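Local structure of 7,8-dihydro-6-hydroxymethylpterin pyrophosphokinase-dihydropteroate synthase (Plasmodium falciparum, 6JWS) at residues Leu34-Ala37 with Leu38-Glu42; Val182-Lys185 with Tyr186-Leu190; Phe315-Ile318 with Pro319-Thr323; Leu517-Lys520 with Asn521-Tyr524. The protein probably catalyses two successive steps of folate synthesis, pyrophosphorylation of 6-hydroxymethyl-7,8-dihydropterin by ATP and condensation of the product with 4-aminobenzoate to 7,8-dihydropteroate. The protein carries 1 engineered substitution. All blocks are in the same frame, centred on the assembly; numbering follows the deposited sequence.

Interaction 1 (Leu34-Ala37 with Leu38-Glu42). With CA (calcium ion), chain L.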
loop_
_atom_site.group_PDB
_atom_site.type_symbol
_atom_site.label_atom_id
_atom_site.label_comp_id
_atom_site.label_asym_id
_atom_site.label_seq_id
_atom_site.Cartn_x
_atom_site.Cartn_y
_atom_site.Cartn_z
ATOM N N LEU B 34 20.631 2.284 -30.193
ATOM C CA LEU B 34 19.622 3.247 -30.611
ATOM C C LEU B 34 20.145 4.679 -30.490
ATOM O O LEU B 34 19.834 5.524 -31.334
ATOM C CB LEU B 34 18.307 3.004 -29.862
ATOM C CG LEU B 34 17.603 1.693 -30.220
ATOM C CD1 LEU B 34 16.576 1.304 -29.163
ATOM C CD2 LEU B 34 16.958 1.779 -31.597
ATOM N N GLU B 35 20.990 4.939 -29.487
ATOM C CA GLU B 35 21.559 6.276 -29.355
ATOM C C GLU B 35 22.617 6.565 -30.433
ATOM O O GLU B 35 22.761 7.704 -30.874
ATOM C CB GLU B 35 22.041 6.547 -27.926
ATOM C CG GLU B 35 20.910 6.564 -26.910
ATOM C CD GLU B 35 21.131 7.233 -25.561
ATOM O OE1 GLU B 35 22.284 7.227 -25.054
ATOM O OE2 GLU B 35 20.136 7.760 -25.011
ATOM N N THR B 36 23.361 5.536 -30.854
ATOM C CA THR B 36 24.311 5.656 -31.956
ATOM C C THR B 36 23.566 6.087 -33.223
ATOM O O THR B 36 23.981 7.024 -33.906
ATOM C CB THR B 36 25.113 4.352 -32.141
ATOM O OG1 THR B 36 25.870 4.060 -30.961
ATOM C CG2 THR B 36 26.012 4.361 -33.359
ATOM N N ALA B 37 22.440 5.418 -33.512
ATOM C CA ALA B 37 21.596 5.786 -34.640
ATOM C C ALA B 37 21.044 7.197 -34.473
ATOM O O ALA B 37 20.967 7.927 -35.460
ATOM C CB ALA B 37 20.493 4.772 -34.852
ATOM N N LEU B 38 20.665 7.592 -33.244
ATOM C CA LEU B 38 20.188 8.962 -33.037
ATOM C C LEU B 38 21.262 9.959 -33.458
ATOM O O LEU B 38 20.953 10.935 -34.133
ATOM C CB LEU B 38 19.810 9.235 -31.578
ATOM C CG LEU B 38 18.457 8.705 -31.099
ATOM C CD1 LEU B 38 18.291 8.972 -29.607
ATOM C CD2 LEU B 38 17.310 9.329 -31.870
ATOM N N HIS B 39 22.504 9.725 -33.014
ATOM C CA HIS B 39 23.628 10.576 -33.373
ATOM C C HIS B 39 23.791 10.645 -34.889
ATOM O O HIS B 39 23.901 11.732 -35.442
ATOM C CB HIS B 39 24.922 10.074 -32.728
ATOM C CG HIS B 39 24.952 10.227 -31.249
ATOM N ND1 HIS B 39 24.752 11.452 -30.628
ATOM C CD2 HIS B 39 25.220 9.332 -30.267
ATOM C CE1 HIS B 39 24.866 11.295 -29.325
ATOM N NE2 HIS B 39 25.142 9.999 -29.078
ATOM N N LEU B 40 23.793 9.480 -35.551
ATOM C CA LEU B 40 24.005 9.428 -36.990
ATOM C C LEU B 40 22.875 10.136 -37.728
ATOM O O LEU B 40 23.122 10.791 -38.742
ATOM C CB LEU B 40 24.211 7.977 -37.434
ATOM C CG LEU B 40 25.480 7.334 -36.870
ATOM C CD1 LEU B 40 25.549 5.853 -37.191
ATOM C CD2 LEU B 40 26.727 8.058 -37.366
ATOM N N VAL B 41 21.653 10.052 -37.184
ATOM C CA VAL B 41 20.522 10.797 -37.729
ATOM C C VAL B 41 20.772 12.307 -37.592
ATOM O O VAL B 41 20.553 13.054 -38.545
ATOM C CB VAL B 41 19.186 10.353 -37.086
ATOM C CG1 VAL B 41 18.029 11.285 -37.430
ATOM C CG2 VAL B 41 18.830 8.905 -37.416
ATOM N N GLU B 42 21.205 12.759 -36.399
ATOM C CA GLU B 42 21.486 14.169 -36.135
ATOM C C GLU B 42 22.578 14.680 -37.075
ATOM O O GLU B 42 22.545 15.841 -37.476
ATOM C CB GLU B 42 22.108 14.372 -34.746
ATOM C CG GLU B 42 21.249 15.088 -33.722
ATOM C CD GLU B 42 20.603 16.429 -34.038
ATOM O OE1 GLU B 42 21.185 17.241 -34.786
ATOM O OE2 GLU B 42 19.504 16.666 -33.502
HETATM CA CA CA L . 22.050 17.954 -37.025
HETATM O O HOH W 1 20.799 19.628 -37.453
HETATM O O HOH W 2 22.981 18.648 -39.160
#

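Interaction 2 (Val182-Lys185 with Tyr186-Leu190)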
loop_
_atom_site.group_PDB
_atom_site.type_symbol
_atom_site.label_atom_id
_atom_site.label_comp_id
_atom_site.label_asym_id
_atom_site.label_seq_id
_atom_site.Cartn_x
_atom_site.Cartn_y
_atom_site.Cartn_z
ATOM N N VAL B 182 17.863 6.128 -48.773
ATOM C CA VAL B 182 19.204 5.778 -49.226
ATOM C C VAL B 182 20.211 6.111 -48.126
ATOM O O VAL B 182 20.992 5.249 -47.721
ATOM C CB VAL B 182 19.566 6.458 -50.567
ATOM C CG1 VAL B 182 21.031 6.242 -50.932
ATOM C CG2 VAL B 182 18.640 6.027 -51.706
ATOM N N VAL B 183 20.163 7.355 -47.621
ATOM C CA VAL B 183 21.057 7.763 -46.541
ATOM C C VAL B 183 20.841 6.897 -45.297
ATOM O O VAL B 183 21.805 6.547 -44.616
ATOM C CB VAL B 183 20.967 9.263 -46.205
ATOM C CG1 VAL B 183 22.031 9.650 -45.190
ATOM C CG2 VAL B 183 21.090 10.141 -47.442
ATOM N N ILE B 184 19.581 6.540 -45.008
ATOM C CA ILE B 184 19.287 5.709 -43.852
ATOM C C ILE B 184 19.943 4.342 -44.033
ATOM O O ILE B 184 20.522 3.794 -43.091
ATOM C CB ILE B 184 17.765 5.610 -43.613
ATOM C CG1 ILE B 184 17.213 6.875 -42.950
ATOM C CG2 ILE B 184 17.419 4.361 -42.812
ATOM C CD1 ILE B 184 15.730 7.074 -43.156
ATOM N N LYS B 185 19.841 3.796 -45.255
ATOM C CA LYS B 185 20.461 2.520 -45.591
ATOM C C LYS B 185 21.971 2.611 -45.399
ATOM O O LYS B 185 22.580 1.665 -44.911
ATOM C CB LYS B 185 20.073 2.066 -47.002
ATOM C CG LYS B 185 18.613 1.671 -47.174
ATOM C CD LYS B 185 18.214 0.486 -46.316
ATOM C CE LYS B 185 16.710 0.305 -46.249
ATOM N NZ LYS B 185 16.352 -0.956 -45.563
ATOM N N TYR B 186 22.551 3.767 -45.743
ATOM C CA TYR B 186 23.962 4.015 -45.491
ATOM C C TYR B 186 24.238 3.930 -43.990
ATOM O O TYR B 186 25.097 3.152 -43.562
ATOM C CB TYR B 186 24.424 5.331 -46.130
ATOM C CG TYR B 186 25.907 5.578 -46.005
ATOM C CD1 TYR B 186 26.819 4.828 -46.733
ATOM C CD2 TYR B 186 26.406 6.541 -45.140
ATOM C CE1 TYR B 186 28.185 5.028 -46.618
ATOM C CE2 TYR B 186 27.769 6.760 -45.019
ATOM C CZ TYR B 186 28.662 6.000 -45.757
ATOM O OH TYR B 186 30.007 6.195 -45.641
ATOM N N ILE B 187 23.470 4.701 -43.202
ATOM C CA ILE B 187 23.585 4.709 -41.748
ATOM C C ILE B 187 23.525 3.282 -41.196
ATOM O O ILE B 187 24.363 2.904 -40.383
ATOM C CB ILE B 187 22.539 5.652 -41.107
ATOM C CG1 ILE B 187 22.890 7.122 -41.339
ATOM C CG2 ILE B 187 22.356 5.357 -39.621
ATOM C CD1 ILE B 187 21.736 8.067 -41.137
ATOM N N GLU B 188 22.555 2.476 -41.653
ATOM C CA GLU B 188 22.430 1.117 -41.137
ATOM C C GLU B 188 23.720 0.345 -41.387
ATOM O O GLU B 188 24.240 -0.291 -40.470
ATOM C CB GLU B 188 21.250 0.343 -41.739
ATOM C CG GLU B 188 19.892 0.862 -41.314
ATOM C CD GLU B 188 18.682 0.068 -41.769
ATOM O OE1 GLU B 188 18.777 -1.170 -41.879
ATOM O OE2 GLU B 188 17.629 0.691 -41.991
ATOM N N GLU B 189 24.214 0.415 -42.632
ATOM C CA GLU B 189 25.409 -0.299 -43.060
ATOM C C GLU B 189 26.610 0.142 -42.230
ATOM O O GLU B 189 27.406 -0.700 -41.822
ATOM C CB GLU B 189 25.682 -0.100 -44.554
ATOM C CG GLU B 189 24.836 -0.972 -45.466
ATOM C CD GLU B 189 25.015 -2.477 -45.315
ATOM O OE1 GLU B 189 26.123 -2.915 -44.897
ATOM O OE2 GLU B 189 24.043 -3.217 -45.625
ATOM N N LEU B 190 26.721 1.453 -41.966
ATOM C CA LEU B 190 27.821 1.975 -41.163
ATOM C C LEU B 190 27.867 1.261 -39.815
ATOM O O LEU B 190 28.945 1.009 -39.279
ATOM C CB LEU B 190 27.656 3.481 -40.951
ATOM C CG LEU B 190 28.258 4.413 -42.006
ATOM C CD1 LEU B 190 28.094 5.862 -41.567
ATOM C CD2 LEU B 190 29.730 4.107 -42.261
#

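Interaction 3 (Phe315-Ile318 with Pro319-Thr323). With ATP (adenosine-5'-triphosphate), chain J.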
loop_
_atom_site.group_PDB
_atom_site.type_symbol
_atom_site.label_atom_id
_atom_site.label_comp_id
_atom_site.label_asym_id
_atom_site.label_seq_id
_atom_site.Cartn_x
_atom_site.Cartn_y
_atom_site.Cartn_z
ATOM N N PHE B 315 11.076 -1.243 -52.456
ATOM C CA PHE B 315 9.943 -0.353 -52.661
ATOM C C PHE B 315 9.965 0.744 -51.599
ATOM O O PHE B 315 10.730 0.661 -50.644
ATOM C CB PHE B 315 8.623 -1.136 -52.696
ATOM C CG PHE B 315 8.170 -1.706 -51.374
ATOM C CD1 PHE B 315 8.727 -2.871 -50.868
ATOM C CD2 PHE B 315 7.187 -1.069 -50.626
ATOM C CE1 PHE B 315 8.307 -3.388 -49.649
ATOM C CE2 PHE B 315 6.767 -1.588 -49.407
ATOM C CZ PHE B 315 7.326 -2.747 -48.920
ATOM N N LEU B 316 9.142 1.779 -51.798
ATOM C CA LEU B 316 8.985 2.831 -50.815
ATOM C C LEU B 316 7.508 3.024 -50.485
ATOM O O LEU B 316 6.711 3.348 -51.361
ATOM C CB LEU B 316 9.588 4.138 -51.343
ATOM C CG LEU B 316 9.578 5.292 -50.338
ATOM C CD1 LEU B 316 10.468 4.976 -49.140
ATOM C CD2 LEU B 316 9.995 6.603 -50.992
ATOM N N SER B 317 7.171 2.886 -49.196
ATOM C CA SER B 317 5.817 3.159 -48.741
ATOM C C SER B 317 5.828 4.310 -47.736
ATOM O O SER B 317 6.420 4.198 -46.663
ATOM C CB SER B 317 5.176 1.918 -48.156
ATOM O OG SER B 317 3.806 2.169 -47.856
ATOM N N ILE B 318 5.171 5.414 -48.092
ATOM C CA ILE B 318 4.940 6.495 -47.152
ATOM C C ILE B 318 3.447 6.786 -47.117
ATOM O O ILE B 318 2.871 7.131 -48.141
ATOM C CB ILE B 318 5.735 7.770 -47.503
ATOM C CG1 ILE B 318 7.224 7.505 -47.747
ATOM C CG2 ILE B 318 5.497 8.852 -46.452
ATOM C CD1 ILE B 318 8.060 7.396 -46.507
ATOM N N PRO B 319 2.777 6.739 -45.942
ATOM C CA PRO B 319 3.385 6.283 -44.692
ATOM C C PRO B 319 3.853 4.833 -44.739
ATOM O O PRO B 319 3.430 4.059 -45.590
ATOM C CB PRO B 319 2.222 6.408 -43.702
ATOM C CG PRO B 319 1.386 7.523 -44.261
ATOM C CD PRO B 319 1.414 7.260 -45.750
ATOM N N HIS B 320 4.744 4.471 -43.816
ATOM C CA HIS B 320 5.179 3.090 -43.704
ATOM C C HIS B 320 3.951 2.175 -43.666
ATOM O O HIS B 320 2.892 2.549 -43.160
ATOM C CB HIS B 320 6.131 2.933 -42.517
ATOM C CG HIS B 320 6.771 1.596 -42.407
ATOM N ND1 HIS B 320 6.140 0.524 -41.801
ATOM C CD2 HIS B 320 7.985 1.150 -42.794
ATOM C CE1 HIS B 320 6.944 -0.525 -41.814
ATOM N NE2 HIS B 320 8.075 -0.170 -42.415
ATOM N N VAL B 321 4.116 0.979 -44.238
ATOM C CA VAL B 321 3.052 -0.007 -44.392
ATOM C C VAL B 321 2.456 -0.319 -43.017
ATOM O O VAL B 321 1.257 -0.549 -42.890
ATOM C CB VAL B 321 3.597 -1.283 -45.083
ATOM C CG1 VAL B 321 2.644 -2.462 -45.002
ATOM C CG2 VAL B 321 3.986 -1.032 -46.531
ATOM N N TYR B 322 3.294 -0.282 -41.978
ATOM C CA TYR B 322 2.898 -0.870 -40.710
ATOM C C TYR B 322 2.391 0.167 -39.707
ATOM O O TYR B 322 1.985 -0.202 -38.613
ATOM C CB TYR B 322 3.991 -1.817 -40.209
ATOM C CG TYR B 322 3.937 -3.182 -40.854
ATOM C CD1 TYR B 322 3.162 -4.193 -40.306
ATOM C CD2 TYR B 322 4.638 -3.461 -42.021
ATOM C CE1 TYR B 322 3.096 -5.450 -40.888
ATOM C CE2 TYR B 322 4.574 -4.711 -42.627
ATOM C CZ TYR B 322 3.802 -5.710 -42.052
ATOM O OH TYR B 322 3.728 -6.952 -42.603
ATOM N N THR B 323 2.330 1.440 -40.111
ATOM C CA THR B 323 2.088 2.557 -39.205
ATOM C C THR B 323 0.891 2.324 -38.279
ATOM O O THR B 323 0.939 2.671 -37.105
ATOM C CB THR B 323 1.951 3.866 -39.984
ATOM O OG1 THR B 323 3.104 3.936 -40.822
ATOM C CG2 THR B 323 1.896 5.086 -39.090
HETATM P PG ATP J . 9.840 -2.596 -43.572
HETATM O O1G ATP J . 9.173 -3.011 -42.273
HETATM O O2G ATP J . 8.845 -2.371 -44.699
HETATM O O3G ATP J . 10.769 -1.416 -43.377
HETATM P PB ATP J . 11.335 -5.192 -43.334
HETATM O O1B ATP J . 11.624 -6.197 -44.395
HETATM O O2B ATP J . 10.506 -5.586 -42.151
HETATM O O3B ATP J . 10.737 -3.876 -44.034
HETATM P PA ATP J . 13.850 -3.694 -43.429
HETATM O O1A ATP J . 13.687 -2.310 -42.881
HETATM O O2A ATP J . 15.182 -4.358 -43.285
HETATM O O3A ATP J . 12.727 -4.635 -42.781
HETATM O "O5'" ATP J . 13.413 -3.718 -44.974
HETATM C "C5'" ATP J . 12.907 -2.491 -45.563
HETATM C "C4'" ATP J . 12.347 -2.786 -46.929
HETATM O "O4'" ATP J . 11.044 -2.163 -47.078
HETATM C "C3'" ATP J . 13.191 -2.266 -48.099
HETATM O "O3'" ATP J . 13.096 -3.189 -49.177
HETATM C "C2'" ATP J . 12.567 -0.892 -48.360
HETATM O "O2'" ATP J . 12.670 -0.424 -49.685
HETATM C "C1'" ATP J . 11.096 -1.157 -48.069
HETATM N N9 ATP J . 10.382 0.031 -47.600
HETATM C C8 ATP J . 9.207 0.516 -48.112
HETATM N N7 ATP J . 8.794 1.598 -47.493
HETATM C C5 ATP J . 9.741 1.814 -46.500
HETATM C C6 ATP J . 9.851 2.796 -45.498
HETATM N N6 ATP J . 8.970 3.777 -45.344
HETATM N N1 ATP J . 10.923 2.730 -44.668
HETATM C C2 ATP J . 11.809 1.737 -44.839
HETATM N N3 ATP J . 11.801 0.759 -45.744
HETATM C C4 ATP J . 10.729 0.856 -46.557
#

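Interaction 4 (Leu517-Lys520 with Asn521-Tyr524)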
loop_
_atom_site.group_PDB
_atom_site.type_symbol
_atom_site.label_atom_id
_atom_site.label_comp_id
_atom_site.label_asym_id
_atom_site.label_seq_id
_atom_site.Cartn_x
_atom_site.Cartn_y
_atom_site.Cartn_z
ATOM N N LEU B 517 23.874 18.335 -22.444
ATOM C CA LEU B 517 23.342 16.991 -22.191
ATOM C C LEU B 517 23.540 16.098 -23.415
ATOM O O LEU B 517 23.127 14.934 -23.416
ATOM C CB LEU B 517 21.848 17.036 -21.859
ATOM C CG LEU B 517 21.445 17.860 -20.643
ATOM C CD1 LEU B 517 19.935 18.035 -20.617
ATOM C CD2 LEU B 517 21.954 17.207 -19.364
ATOM N N LYS B 518 24.169 16.664 -24.448
ATOM C CA LYS B 518 24.386 16.009 -25.727
ATOM C C LYS B 518 25.842 16.198 -26.147
ATOM O O LYS B 518 26.379 17.301 -26.093
ATOM C CB LYS B 518 23.439 16.621 -26.762
ATOM C CG LYS B 518 22.114 15.891 -26.920
ATOM C CD LYS B 518 20.944 16.691 -27.464
ATOM C CE LYS B 518 21.251 17.652 -28.591
ATOM N NZ LYS B 518 20.767 19.012 -28.248
ATOM N N LYS B 519 26.491 15.095 -26.516
ATOM C CA LYS B 519 27.782 15.143 -27.181
ATOM C C LYS B 519 27.687 14.354 -28.485
ATOM O O LYS B 519 26.612 13.885 -28.848
ATOM C CB LYS B 519 28.870 14.588 -26.260
ATOM C CG LYS B 519 29.249 15.480 -25.089
ATOM C CD LYS B 519 30.699 15.330 -24.677
ATOM C CE LYS B 519 31.034 13.983 -24.070
ATOM N NZ LYS B 519 31.159 14.078 -22.597
ATOM N N LYS B 520 28.821 14.206 -29.174
ATOM C CA LYS B 520 28.899 13.504 -30.448
ATOM C C LYS B 520 28.389 12.067 -30.310
ATOM O O LYS B 520 27.726 11.564 -31.214
ATOM C CB LYS B 520 30.327 13.560 -31.011
ATOM C CG LYS B 520 30.686 14.821 -31.797
ATOM C CD LYS B 520 32.155 14.912 -32.201
ATOM C CE LYS B 520 32.914 16.075 -31.588
ATOM N NZ LYS B 520 33.091 15.936 -30.123
ATOM N N ASN B 521 28.687 11.420 -29.174
ATOM C CA ASN B 521 28.349 10.018 -28.968
ATOM C C ASN B 521 27.550 9.822 -27.671
ATOM O O ASN B 521 26.844 8.821 -27.518
ATOM C CB ASN B 521 29.580 9.111 -29.102
ATOM C CG ASN B 521 29.245 7.648 -29.339
ATOM O OD1 ASN B 521 28.251 7.318 -29.987
ATOM N ND2 ASN B 521 30.085 6.753 -28.835
ATOM N N LYS B 522 27.609 10.801 -26.760
ATOM C CA LYS B 522 27.013 10.658 -25.439
ATOM C C LYS B 522 25.722 11.466 -25.346
ATOM O O LYS B 522 25.635 12.573 -25.871
ATOM C CB LYS B 522 27.967 11.195 -24.367
ATOM C CG LYS B 522 28.845 10.155 -23.698
ATOM C CD LYS B 522 28.059 9.190 -22.844
ATOM C CE LYS B 522 28.044 9.555 -21.376
ATOM N NZ LYS B 522 29.376 9.391 -20.744
ATOM N N PHE B 523 24.745 10.902 -24.630
ATOM C CA PHE B 523 23.633 11.664 -24.088
ATOM C C PHE B 523 23.712 11.599 -22.567
ATOM O O PHE B 523 24.213 10.619 -22.015
ATOM C CB PHE B 523 22.287 11.139 -24.594
ATOM C CG PHE B 523 22.014 11.330 -26.066
ATOM C CD1 PHE B 523 21.494 12.520 -26.547
ATOM C CD2 PHE B 523 22.233 10.298 -26.971
ATOM C CE1 PHE B 523 21.234 12.692 -27.898
ATOM C CE2 PHE B 523 21.969 10.467 -28.319
ATOM C CZ PHE B 523 21.467 11.663 -28.780
ATOM N N TYR B 524 23.234 12.660 -21.903
ATOM C CA TYR B 524 23.106 12.634 -20.455
ATOM C C TYR B 524 21.653 12.841 -20.036
ATOM O O TYR B 524 20.903 13.572 -20.683
ATOM C CB TYR B 524 23.986 13.693 -19.785
ATOM C CG TYR B 524 25.457 13.540 -20.058
ATOM C CD1 TYR B 524 26.251 12.743 -19.250
ATOM C CD2 TYR B 524 26.060 14.202 -21.118
ATOM C CE1 TYR B 524 27.614 12.608 -19.473
ATOM C CE2 TYR B 524 27.423 14.082 -21.359
ATOM C CZ TYR B 524 28.199 13.274 -20.538
ATOM O OH TYR B 524 29.535 13.143 -20.775
HETATM O O HOH W 3 20.430 13.831 -23.404
#

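Interaction 1 (Leu34-Ala37 with Leu38-Glu42)
Leu-34 to Ala-37 and Leu-38 to Glu-42 are successive turns of helix 30-44, joined by four i to i+4 backbone hydrogen bonds: Leu-38 N to Leu-34 O, His-39 N to Glu-35 O, Leu-40 N to Thr-36 O and Val-41 N to Ala-37 O. The last of these, from Val-41 N to Ala-37 O, measures 2.8 Å. Thr-36 and Leu-40 lie side by side and point the same way. Their methyls meet at 4.1 Å, Thr-36 CG2 against Leu-40 CD1. With chi1 at -61°, Thr-36 OG1 lies beside the backbone N, where it bonds Leu-32 O, and CG2 is anti to that N. Val-41 sets CG2 3.1 Å from Ala-37 O. His-39 brings CD2 to 3.0 Å from Glu-35 O, which lies oblique to the ring. The Glu-35 carboxylate points off the helix; OE2 is hydrogen-bonded to Tyr-570 OH and salt-bridged to Arg-571. The helix covers the antiparallel sheet of the HPPK domain, an alpha/beta fold of the ferredoxin-like type. Leu-34, Leu-38 and Val-41 supply much of that buried face: Leu-34 and Leu-38 touch Leu-22, Leu-38 and Val-41 touch Ile-48, and Val-41 also reaches Val-170. At the end of the segment, Glu-42 chelates a calcium ion with main chain and side chain together. Its O lies 2.2 Å and its OE1 2.5 Å from the metal. The bend at chi2, -52°, folds the carboxylate back to allow this. Two waters, Gly-46 O and Glu-99 OE2 also bind the calcium, while Glu-42 OE2 accepts from Ile-48 N.

Interaction 2 (Val182-Lys185 with Tyr186-Leu190)
Lys-185 and Glu-188 lie side by side on one flank of helix 177-190 and point the same way. Lys-185 NZ and Glu-188 OE2 are 4.1 Å apart, so the opposite charges are near each other without forming a salt bridge. The lysine is bent at chi2, -62°, which brings its end along the glutamate. Glu-188 runs extended beyond CG, and its OE2 also lies 3.8 Å from Ile-184 CG2. On another flank, Val-183 CG1 and Ile-187 CD1 make a loose apolar contact of 4.4 Å. Over one face of the Tyr-186 ring, toward its rim, sits Leu-190 CG. The backbone fixes the spacing of these side chains. Tyr-186 N, Ile-187 N, Glu-188 N and Glu-189 N bond to the carbonyls four residues earlier. The bond from Glu-188 N to Ile-184 O is 2.8 Å long, and that from Ile-187 N to Val-183 O is nearly straight at 169°. Further out, Ile-209 N donates to Glu-188 OE2 and so ties the carboxylate to strand 208-214. Ile-184 packs on Ile-209 and Ile-211 of the same strand. Val-182 and Tyr-186 lean on helix 228-236. Strand 208-214 also carries Asp-208 and Asp-210, which bind a magnesium ion. Lys-185 touches ATP. Glu-188 is a magnesium ligand in a structure of this protein, although that ion is not bound to this chain. Together they form one wall of the ATP and magnesium site of the HPPK domain.

Interaction 3 (Phe315-Ile318 with Pro319-Thr323)
Pro-319, Ile-318 and Ser-317 carry this contact, where strand 316-318 turns into the loop that follows. The peptide bond between Ile-318 and Pro-319 is cis, which brings their CA atoms to 2.9 Å. The chain bends there, and Ser-317 OG donates to Pro-319 O at 3.0 Å. Ser-317 holds OG opposite its own N, chi1 -174°, and that aims the hydroxyl at the loop. The same carbonyl, Pro-319 O, also accepts from Tyr-132 OH of helix 129-148. Ile-318 CG2 packs beside the proline ring. Val-321 CG2 packs 3.6 Å from Ser-317 CB and also meets the edge of the Phe-315 ring at CE2, 4.0 Å away. Beyond it, Thr-323 N closes a type I turn on His-320 O, and Thr-323 OG1 reaches the same oxygen from the same face of its plane. Tyr-322 N donates to His-320 ND1, which fixes the imidazole. Its edge at NE2 then lies 3.0 Å from ATP O1G. Ser-317 grips the adenine with its backbone: Ser-317 N gives a bond of 2.7 Å to ATP N7, and ATP N6 donates to Ser-317 O over 2.9 Å. ATP C8 rests over one face of the Phe-315 ring, toward its rim. This edge-strand recognition of adenine, with a histidine at the gamma phosphate, forms part of the ATP pocket of the HPPK domain.

Interaction 4 (Leu517-Lys520 with Asn521-Tyr524)
Lys-518 and Phe-523 face each other across a small beta hairpin whose two arms run antiparallel, 175° apart, on either side of the tight turn at Lys-520 and Asn-521. The hairpin lies in the loop between strands 500-503 and 525-529 of the DHPS domain, a TIM barrel. Lys-518 and Phe-523 form a non-hydrogen-bonded pair. Their side chains cross at a slant, and Lys-518 CG comes 3.4 Å from Phe-523 CD1, oblique to the ring. The amine of Lys-518 leads away to Asn-565 O. The Phe-523 ring stacks with the ring of His-39 on helix 30-44 and also touches Glu-35, Leu-38 and Arg-571. The hairpin therefore docks on the HPPK domain through this face. On the other face Lys-519 crosses Tyr-524. Lys-519 is bent at chi2, chi3 and chi4, which carries NZ round to the ring edge, in its plane. There NZ donates to Tyr-524 OH at 2.6 Å. Lys-522 lies alongside Lys-519, pointing the same way, with the two CB atoms 4.0 Å apart. Their like charges stay separate, and Lys-522 NZ has a long, weak ion pair with Asp-496. Leu-517 slants across Tyr-524, with its CD2 4.1 Å from Tyr-524 CB, and both pack on helix 486-494. The backbone of the hairpin is held by Lys-519 N to Lys-522 O and Tyr-524 N to Leu-517 O, each 2.7 Å. A water gives one hydrogen bond to Leu-517 O, 2.9 Å away, and a second to Tyr-524 O, 2.8 Å away.

Overall arrangement
The four contacts follow one another along the chain, and none nests in or crosses another. Interaction 1 spans turns of helix 30-44. Interaction 2 does the same in helix 177-190. The two helices touch, Leu-40 O lying 3.9 Å from Ile-187 CD1, with centres of the contacts about 11 Å apart. Interaction 3 closes the turn after strand 316-318. It does not touch interaction 2, but both line the ATP site, with Lys-185 on one side and residues 315-320 on another. Interaction 4 closes a hairpin far along the sequence, in the DHPS barrel. It returns to interaction 1 at His-39, so residues 34-42 join the kinase sheet, its neighbouring helix and the synthase domain.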